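Long-range contacts in MOG1P (Saccharomyces cerevisiae, PDB 1EQ6), which binds the Ran GTPase Gsp1 and takes part in the Ran system that drives nuclear protein import and poly(A)+ mRNA export: residues S1-E6 against V18-I23; E8-A13 against T34-V39. One frame throughout, in Å; residues are numbered along the deposited sequence.

Contact 1 of 2, residues S1-E6 against V18-I23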
ATOM      1  N   SER A   1     -15.345   6.377  10.976  1.00 62.88           N
ATOM      2  CA  SER A   1     -15.464   5.535   9.751  1.00 62.20           C
ATOM      3  C   SER A   1     -14.812   6.208   8.549  1.00 61.23           C
ATOM      4  O   SER A   1     -14.470   7.392   8.589  1.00 61.36           O
ATOM      5  CB  SER A   1     -16.937   5.257   9.430  1.00 62.84           C
ATOM      6  OG  SER A   1     -17.536   4.448  10.426  1.00 65.25           O
ATOM      7  N   MET A   2     -14.653   5.445   7.474  1.00 59.29           N
ATOM      8  CA  MET A   2     -14.048   5.967   6.262  1.00 57.18           C
ATOM      9  C   MET A   2     -15.119   6.275   5.221  1.00 55.11           C
ATOM     10  O   MET A   2     -16.234   5.743   5.287  1.00 54.11           O
ATOM     11  CB  MET A   2     -13.045   4.957   5.712  1.00 58.33           C
ATOM     12  CG  MET A   2     -11.691   5.565   5.400  1.00 60.12           C
ATOM     13  SD  MET A   2     -10.391   4.331   5.406  1.00 60.64           S
ATOM     14  CE  MET A   2      -9.643   4.598   7.014  1.00 58.82           C
ATOM     15  N   ASN A   3     -14.771   7.137   4.268  1.00 52.32           N
ATOM     16  CA  ASN A   3     -15.688   7.551   3.207  1.00 50.06           C
ATOM     17  C   ASN A   3     -14.976   7.638   1.848  1.00 47.04           C
ATOM     18  O   ASN A   3     -15.015   8.663   1.171  1.00 46.11           O
ATOM     19  CB  ASN A   3     -16.304   8.906   3.569  1.00 50.87           C
ATOM     20  CG  ASN A   3     -17.220   9.421   2.499  1.00 51.52           C
ATOM     21  OD1 ASN A   3     -18.050   8.679   1.989  1.00 54.43           O
ATOM     22  ND2 ASN A   3     -17.082  10.698   2.148  1.00 51.79           N
ATOM     23  N   ASN A   4     -14.349   6.537   1.452  1.00 45.30           N
ATOM     24  CA  ASN A   4     -13.599   6.453   0.206  1.00 41.52           C
ATOM     25  C   ASN A   4     -14.437   6.558  -1.048  1.00 41.10           C
ATOM     26  O   ASN A   4     -15.587   6.117  -1.073  1.00 41.93           O
ATOM     27  CB  ASN A   4     -12.803   5.159   0.219  1.00 40.40           C
ATOM     28  CG  ASN A   4     -11.940   5.054   1.454  1.00 39.68           C
ATOM     29  OD1 ASN A   4     -11.939   4.036   2.162  1.00 38.72           O
ATOM     30  ND2 ASN A   4     -11.214   6.124   1.738  1.00 35.57           N
ATOM     31  N   LYS A   5     -13.853   7.148  -2.088  1.00 38.69           N
ATOM     32  CA  LYS A   5     -14.535   7.325  -3.359  1.00 37.74           C
ATOM     33  C   LYS A   5     -13.925   6.471  -4.468  1.00 35.03           C
ATOM     34  O   LYS A   5     -12.715   6.274  -4.531  1.00 32.25           O
ATOM     35  CB  LYS A   5     -14.501   8.796  -3.795  1.00 41.01           C
ATOM     36  CG  LYS A   5     -15.154   9.794  -2.812  1.00 45.09           C
ATOM     37  CD  LYS A   5     -15.477  11.121  -3.535  1.00 48.09           C
ATOM     38  CE  LYS A   5     -16.110  12.169  -2.624  1.00 49.73           C
ATOM     39  NZ  LYS A   5     -16.856  13.200  -3.425  1.00 51.79           N
ATOM     40  N   GLU A   6     -14.777   5.988  -5.358  1.00 32.39           N
ATOM     41  CA  GLU A   6     -14.336   5.167  -6.460  1.00 33.40           C
ATOM     42  C   GLU A   6     -13.547   5.997  -7.474  1.00 32.36           C
ATOM     43  O   GLU A   6     -13.879   7.153  -7.749  1.00 31.55           O
ATOM     44  CB  GLU A   6     -15.553   4.526  -7.123  1.00 36.11           C
ATOM     45  CG  GLU A   6     -15.271   3.895  -8.452  1.00 40.57           C
ATOM     46  CD  GLU A   6     -16.555   3.665  -9.222  1.00 42.75           C
ATOM     47  OE1 GLU A   6     -17.329   4.636  -9.399  1.00 47.68           O
ATOM     48  OE2 GLU A   6     -16.787   2.528  -9.654  1.00 44.19           O
ATOM     49  N   VAL A  18     -10.136   5.443  -3.209  1.00 23.94           N
ATOM     50  CA  VAL A  18      -9.086   6.155  -2.482  1.00 23.28           C
ATOM     51  C   VAL A  18      -9.837   7.140  -1.585  1.00 24.71           C
ATOM     52  O   VAL A  18     -11.034   7.394  -1.818  1.00 26.04           O
ATOM     53  CB  VAL A  18      -8.119   6.914  -3.421  1.00 23.37           C
ATOM     54  CG1 VAL A  18      -7.424   5.915  -4.338  1.00 24.40           C
ATOM     55  CG2 VAL A  18      -8.856   7.948  -4.206  1.00 26.02           C
ATOM     56  N   PRO A  19      -9.175   7.693  -0.553  1.00 25.81           N
ATOM     57  CA  PRO A  19      -9.894   8.634   0.322  1.00 26.76           C
ATOM     58  C   PRO A  19     -10.145   9.994  -0.282  1.00 28.30           C
ATOM     59  O   PRO A  19      -9.455  10.382  -1.225  1.00 26.90           O
ATOM     60  CB  PRO A  19      -8.986   8.752   1.551  1.00 27.28           C
ATOM     61  CG  PRO A  19      -8.104   7.500   1.501  1.00 25.11           C
ATOM     62  CD  PRO A  19      -7.836   7.411   0.000  1.00 25.22           C
ATOM     63  N   PRO A  20     -11.150  10.730   0.231  1.00 28.69           N
ATOM     64  CA  PRO A  20     -11.334  12.052  -0.383  1.00 28.22           C
ATOM     65  C   PRO A  20     -10.085  12.889  -0.042  1.00 27.48           C
ATOM     66  O   PRO A  20      -9.392  12.612   0.947  1.00 27.46           O
ATOM     67  CB  PRO A  20     -12.634  12.591   0.276  1.00 30.70           C
ATOM     68  CG  PRO A  20     -12.789  11.766   1.536  1.00 30.56           C
ATOM     69  CD  PRO A  20     -12.286  10.377   1.105  1.00 30.14           C
ATOM     70  N   GLY A  21      -9.771  13.876  -0.867  1.00 27.13           N
ATOM     71  CA  GLY A  21      -8.600  14.704  -0.592  1.00 28.40           C
ATOM     72  C   GLY A  21      -7.290  14.116  -1.110  1.00 28.81           C
ATOM     73  O   GLY A  21      -6.220  14.705  -0.927  1.00 29.75           O
ATOM     74  N   PHE A  22      -7.376  12.947  -1.739  1.00 27.97           N
ATOM     75  CA  PHE A  22      -6.205  12.300  -2.328  1.00 28.87           C
ATOM     76  C   PHE A  22      -6.229  12.627  -3.807  1.00 29.02           C
ATOM     77  O   PHE A  22      -7.237  12.425  -4.488  1.00 31.81           O
ATOM     78  CB  PHE A  22      -6.237  10.782  -2.114  1.00 24.60           C
ATOM     79  CG  PHE A  22      -5.617  10.351  -0.824  1.00 22.94           C
ATOM     80  CD1 PHE A  22      -6.187  10.716   0.388  1.00 20.90           C
ATOM     81  CD2 PHE A  22      -4.430   9.615  -0.819  1.00 22.80           C
ATOM     82  CE1 PHE A  22      -5.587  10.361   1.581  1.00 22.07           C
ATOM     83  CE2 PHE A  22      -3.810   9.249   0.383  1.00 21.00           C
ATOM     84  CZ  PHE A  22      -4.372   9.613   1.578  1.00 23.82           C
ATOM     85  N   ILE A  23      -5.114  13.149  -4.285  1.00 29.01           N
ATOM     86  CA  ILE A  23      -4.981  13.571  -5.670  1.00 28.94           C
ATOM     87  C   ILE A  23      -4.202  12.576  -6.518  1.00 27.60           C
ATOM     88  O   ILE A  23      -3.240  11.975  -6.055  1.00 25.69           O
ATOM     89  CB  ILE A  23      -4.257  14.954  -5.718  1.00 32.48           C
ATOM     90  CG1 ILE A  23      -5.130  16.023  -5.041  1.00 35.84           C
ATOM     91  CG2 ILE A  23      -3.902  15.344  -7.145  1.00 35.67           C
ATOM     92  CD1 ILE A  23      -6.635  15.941  -5.338  1.00 38.02           C
TER

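Contact 2 of 2, residues E8-A13 against T34-V39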
ATOM      1  N   GLU A   8     -11.158   5.662 -11.296  1.00 28.75           N
ATOM      2  CA  GLU A   8     -10.838   4.825 -12.436  1.00 29.27           C
ATOM      3  C   GLU A   8      -9.330   4.805 -12.574  1.00 28.33           C
ATOM      4  O   GLU A   8      -8.687   5.855 -12.522  1.00 26.79           O
ATOM      5  CB  GLU A   8     -11.434   5.389 -13.730  1.00 33.20           C
ATOM      6  CG  GLU A   8     -12.957   5.345 -13.832  1.00 36.11           C
ATOM      7  CD  GLU A   8     -13.429   5.567 -15.270  1.00 40.95           C
ATOM      8  OE1 GLU A   8     -12.635   6.082 -16.095  1.00 41.64           O
ATOM      9  OE2 GLU A   8     -14.592   5.239 -15.569  1.00 43.53           O
ATOM     10  N   LEU A   9      -8.770   3.608 -12.753  1.00 26.57           N
ATOM     11  CA  LEU A   9      -7.329   3.444 -12.942  1.00 25.25           C
ATOM     12  C   LEU A   9      -7.080   2.932 -14.369  1.00 24.52           C
ATOM     13  O   LEU A   9      -7.973   2.354 -14.995  1.00 23.86           O
ATOM     14  CB  LEU A   9      -6.776   2.394 -11.970  1.00 22.85           C
ATOM     15  CG  LEU A   9      -6.970   2.633 -10.467  1.00 25.94           C
ATOM     16  CD1 LEU A   9      -6.092   1.653  -9.709  1.00 25.91           C
ATOM     17  CD2 LEU A   9      -6.600   4.068 -10.110  1.00 24.28           C
ATOM     18  N   TYR A  10      -5.862   3.138 -14.854  1.00 25.02           N
ATOM     19  CA  TYR A  10      -5.443   2.659 -16.176  1.00 26.48           C
ATOM     20  C   TYR A  10      -6.491   2.930 -17.268  1.00 27.54           C
ATOM     21  O   TYR A  10      -6.981   2.013 -17.928  1.00 26.70           O
ATOM     22  CB  TYR A  10      -5.117   1.161 -16.078  1.00 25.28           C
ATOM     23  CG  TYR A  10      -4.110   0.858 -14.954  1.00 25.94           C
ATOM     24  CD1 TYR A  10      -4.525   0.360 -13.717  1.00 24.26           C
ATOM     25  CD2 TYR A  10      -2.755   1.144 -15.119  1.00 26.28           C
ATOM     26  CE1 TYR A  10      -3.593   0.157 -12.649  1.00 23.63           C
ATOM     27  CE2 TYR A  10      -1.827   0.952 -14.072  1.00 24.39           C
ATOM     28  CZ  TYR A  10      -2.258   0.457 -12.836  1.00 23.54           C
ATOM     29  OH  TYR A  10      -1.330   0.302 -11.810  1.00 23.23           O
ATOM     30  N   GLY A  11      -6.853   4.199 -17.421  1.00 29.16           N
ATOM     31  CA  GLY A  11      -7.838   4.566 -18.431  1.00 31.03           C
ATOM     32  C   GLY A  11      -9.257   4.060 -18.215  1.00 31.83           C
ATOM     33  O   GLY A  11     -10.088   4.151 -19.123  1.00 31.51           O
ATOM     34  N   GLY A  12      -9.546   3.534 -17.029  1.00 30.21           N
ATOM     35  CA  GLY A  12     -10.878   3.014 -16.756  1.00 30.08           C
ATOM     36  C   GLY A  12     -10.996   1.502 -16.843  1.00 29.22           C
ATOM     37  O   GLY A  12     -12.078   0.917 -16.634  1.00 27.82           O
ATOM     38  N   ALA A  13      -9.880   0.848 -17.142  1.00 26.92           N
ATOM     39  CA  ALA A  13      -9.872  -0.608 -17.248  1.00 26.74           C
ATOM     40  C   ALA A  13     -10.014  -1.254 -15.883  1.00 25.95           C
ATOM     41  O   ALA A  13     -10.423  -2.423 -15.773  1.00 26.78           O
ATOM     42  CB  ALA A  13      -8.591  -1.083 -17.910  1.00 24.85           C
ATOM     43  N   THR A  34       3.075   1.327 -15.639  1.00 33.68           N
ATOM     44  CA  THR A  34       2.341   0.298 -14.898  1.00 31.46           C
ATOM     45  C   THR A  34       1.792   0.772 -13.560  1.00 27.40           C
ATOM     46  O   THR A  34       1.201  -0.021 -12.840  1.00 23.22           O
ATOM     47  CB  THR A  34       3.215  -0.920 -14.615  1.00 31.73           C
ATOM     48  OG1 THR A  34       4.331  -0.524 -13.808  1.00 34.34           O
ATOM     49  CG2 THR A  34       3.716  -1.539 -15.935  1.00 33.61           C
ATOM     50  N   GLN A  35       1.971   2.050 -13.245  1.00 25.85           N
ATOM     51  CA  GLN A  35       1.494   2.585 -11.954  1.00 24.67           C
ATOM     52  C   GLN A  35       0.425   3.672 -11.947  1.00 24.64           C
ATOM     53  O   GLN A  35       0.273   4.423 -12.909  1.00 23.71           O
ATOM     54  CB  GLN A  35       2.678   3.161 -11.173  1.00 25.97           C
ATOM     55  CG  GLN A  35       3.590   2.146 -10.520  1.00 29.40           C
ATOM     56  CD  GLN A  35       4.803   2.816  -9.875  1.00 30.71           C
ATOM     57  OE1 GLN A  35       4.835   4.039  -9.695  1.00 30.74           O
ATOM     58  NE2 GLN A  35       5.793   2.021  -9.527  1.00 29.31           N
ATOM     59  N   GLU A  36      -0.318   3.733 -10.840  1.00 21.98           N
ATOM     60  CA  GLU A  36      -1.264   4.809 -10.581  1.00 23.32           C
ATOM     61  C   GLU A  36      -0.777   5.267  -9.191  1.00 21.45           C
ATOM     62  O   GLU A  36      -0.458   4.431  -8.329  1.00 23.82           O
ATOM     63  CB  GLU A  36      -2.707   4.315 -10.571  1.00 24.55           C
ATOM     64  CG  GLU A  36      -3.211   3.934 -11.958  1.00 25.60           C
ATOM     65  CD  GLU A  36      -3.411   5.136 -12.922  1.00 30.69           C
ATOM     66  OE1 GLU A  36      -2.936   6.272 -12.659  1.00 31.93           O
ATOM     67  OE2 GLU A  36      -4.047   4.924 -13.971  1.00 29.28           O
ATOM     68  N   VAL A  37      -0.680   6.576  -8.988  1.00 20.23           N
ATOM     69  CA  VAL A  37      -0.150   7.115  -7.728  1.00 19.97           C
ATOM     70  C   VAL A  37      -1.072   8.211  -7.241  1.00 21.51           C
ATOM     71  O   VAL A  37      -1.428   9.103  -8.000  1.00 21.23           O
ATOM     72  CB  VAL A  37       1.261   7.738  -7.929  1.00 21.37           C
ATOM     73  CG1 VAL A  37       1.784   8.338  -6.597  1.00 20.90           C
ATOM     74  CG2 VAL A  37       2.259   6.663  -8.504  1.00 21.23           C
ATOM     75  N   TYR A  38      -1.465   8.120  -5.977  1.00 19.68           N
ATOM     76  CA  TYR A  38      -2.350   9.107  -5.356  1.00 20.89           C
ATOM     77  C   TYR A  38      -1.711   9.559  -4.069  1.00 21.03           C
ATOM     78  O   TYR A  38      -1.264   8.719  -3.292  1.00 22.09           O
ATOM     79  CB  TYR A  38      -3.735   8.494  -5.061  1.00 21.81           C
ATOM     80  CG  TYR A  38      -4.629   8.391  -6.281  1.00 22.33           C
ATOM     81  CD1 TYR A  38      -4.403   7.420  -7.251  1.00 23.67           C
ATOM     82  CD2 TYR A  38      -5.694   9.281  -6.468  1.00 24.48           C
ATOM     83  CE1 TYR A  38      -5.205   7.335  -8.383  1.00 27.24           C
ATOM     84  CE2 TYR A  38      -6.513   9.201  -7.594  1.00 26.19           C
ATOM     85  CZ  TYR A  38      -6.256   8.225  -8.550  1.00 28.14           C
ATOM     86  OH  TYR A  38      -7.027   8.141  -9.689  1.00 29.67           O
ATOM     87  N   VAL A  39      -1.652  10.880  -3.846  1.00 19.56           N
ATOM     88  CA  VAL A  39      -1.046  11.406  -2.635  1.00 20.18           C
ATOM     89  C   VAL A  39      -2.052  12.247  -1.863  1.00 20.65           C
ATOM     90  O   VAL A  39      -2.914  12.911  -2.451  1.00 21.04           O
ATOM     91  CB  VAL A  39       0.220  12.272  -2.945  1.00 21.05           C
ATOM     92  CG1 VAL A  39       1.242  11.437  -3.740  1.00 21.76           C
ATOM     93  CG2 VAL A  39      -0.169  13.525  -3.761  1.00 22.67           C
TER
HETATM   94  O   HOH W   1      -6.395   7.096 -11.894  1.00 35.41           O
HETATM   95  O   HOH W   2      -5.555   6.235 -15.864  1.00 38.76           O

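Contact 1 of 2, residues S1-E6 against V18-I23
Lys5 and Val18 form an antiparallel hydrogen-bonded pair, joined by two main-chain hydrogen bonds. Lys5 N donates to Val18 O at 2.8 Å, and the return bond from Val18 N to Lys5 O is 3.0 Å long. The next pair of this kind would place Asn3 opposite Pro20, but proline has no N-H to give. Instead Pro20 CD sits 3.2 Å from Asn3 O, a van der Waals contact in place of a strand bond, and the pairing stops there.

Further van der Waals contacts lie beside this break. Asn4 has CG beside its backbone N (chi1 -54°), which lays its side chain alongside the Pro19 ring, both pointing the same way; its CB is 3.5 Å from Val18 O. Helix 164-178 packs against both side chains through Leu172. Within 18-23, Pro19 CD rests over one face of the Phe22 ring, 3.7 Å above the ring plane and nearer its border than its centre.

Pro19 to Phe22 make a type II turn, closed by a weak bond from Phe22 N to Pro19 O at 3.3 Å. Gly21 occupies the third position, where the positive phi of 85° suits glycine, and its main chain is bonded to Ser41. The arrangement is the open end of a beta hairpin, strands 5-9 and 14-18, whose second strand leaves through a Pro-Pro-Gly turn to enter the large antiparallel sheet at strand 22-24.

Contact 2 of 2, residues E8-A13 against T34-V39
Leu9 and Glu36 mark the closest backbone approach, with their CA atoms 6.6 Å apart, and the hydrogen bonds across this gap run through side chains and water. Here the tight turn of the beta hairpin 5-9/14-18, part of a small three-stranded sheet, meets strand 35-40 of the large antiparallel sheet.

Glu36 carries much of the contact. Its chain is bent at chi2 (-70°), so that the carboxylate turns toward the hairpin while CG lies over a face of the Tyr10 ring, a CH-pi contact of 3.8 Å from Glu36 CG to the ring centroid. Glu36 OE2 accepts the Tyr10 N-H at 2.7 Å on its anti lone pair, with an N-H...O angle of 155°. The same oxygen receives a hydrogen bond from a water that also accepts from Gly11 N, so two successive amides of the turn are tied to one carboxylate oxygen.

The Tyr10 ring passes Glu36 in the opposite direction, its plane 59° from that of the carboxylate. Tyr10 OH donates to Thr34 O at 2.8 Å, from above the carbonyl plane, so Tyr10 is bonded to 34-39 through its backbone N-H at one end and its hydroxyl at the other. Val60 and Leu62 of strand 57-64 also touch this ring. The side chains of Thr34 and Gln35 bind elsewhere, both to Asp61.

Leu9 CD2 touches both Glu36 and Tyr38, 3.9 Å from Glu36 CG and 3.9 Å from Tyr38 CE1. A second water links Glu8 and Tyr38, donating to Glu8 O at 2.7 Å and hydrogen-bonded to Tyr38 OH.

Both contacts involve strand 5-9, but at different ends, and their centres lie about 15 Å apart. Neither is fully core: each mixes buried and exposed residues. Contact 1 lies at the open end of the hairpin, where the chain leaves it, and relies on main-chain pairing and proline packing; contact 2 joins the hairpin's turn to the large sheet and depends on side-chain polar groups, a ring face and bridging waters. The two meet where strand 22-24 runs beside strand 35-40: Ile23 N is 2.9 Å from Val39 O, a probable hydrogen bond, and Phe22 packs on Val39. Chain continuity and side-chain bridges thus connect the small sheet to the large one.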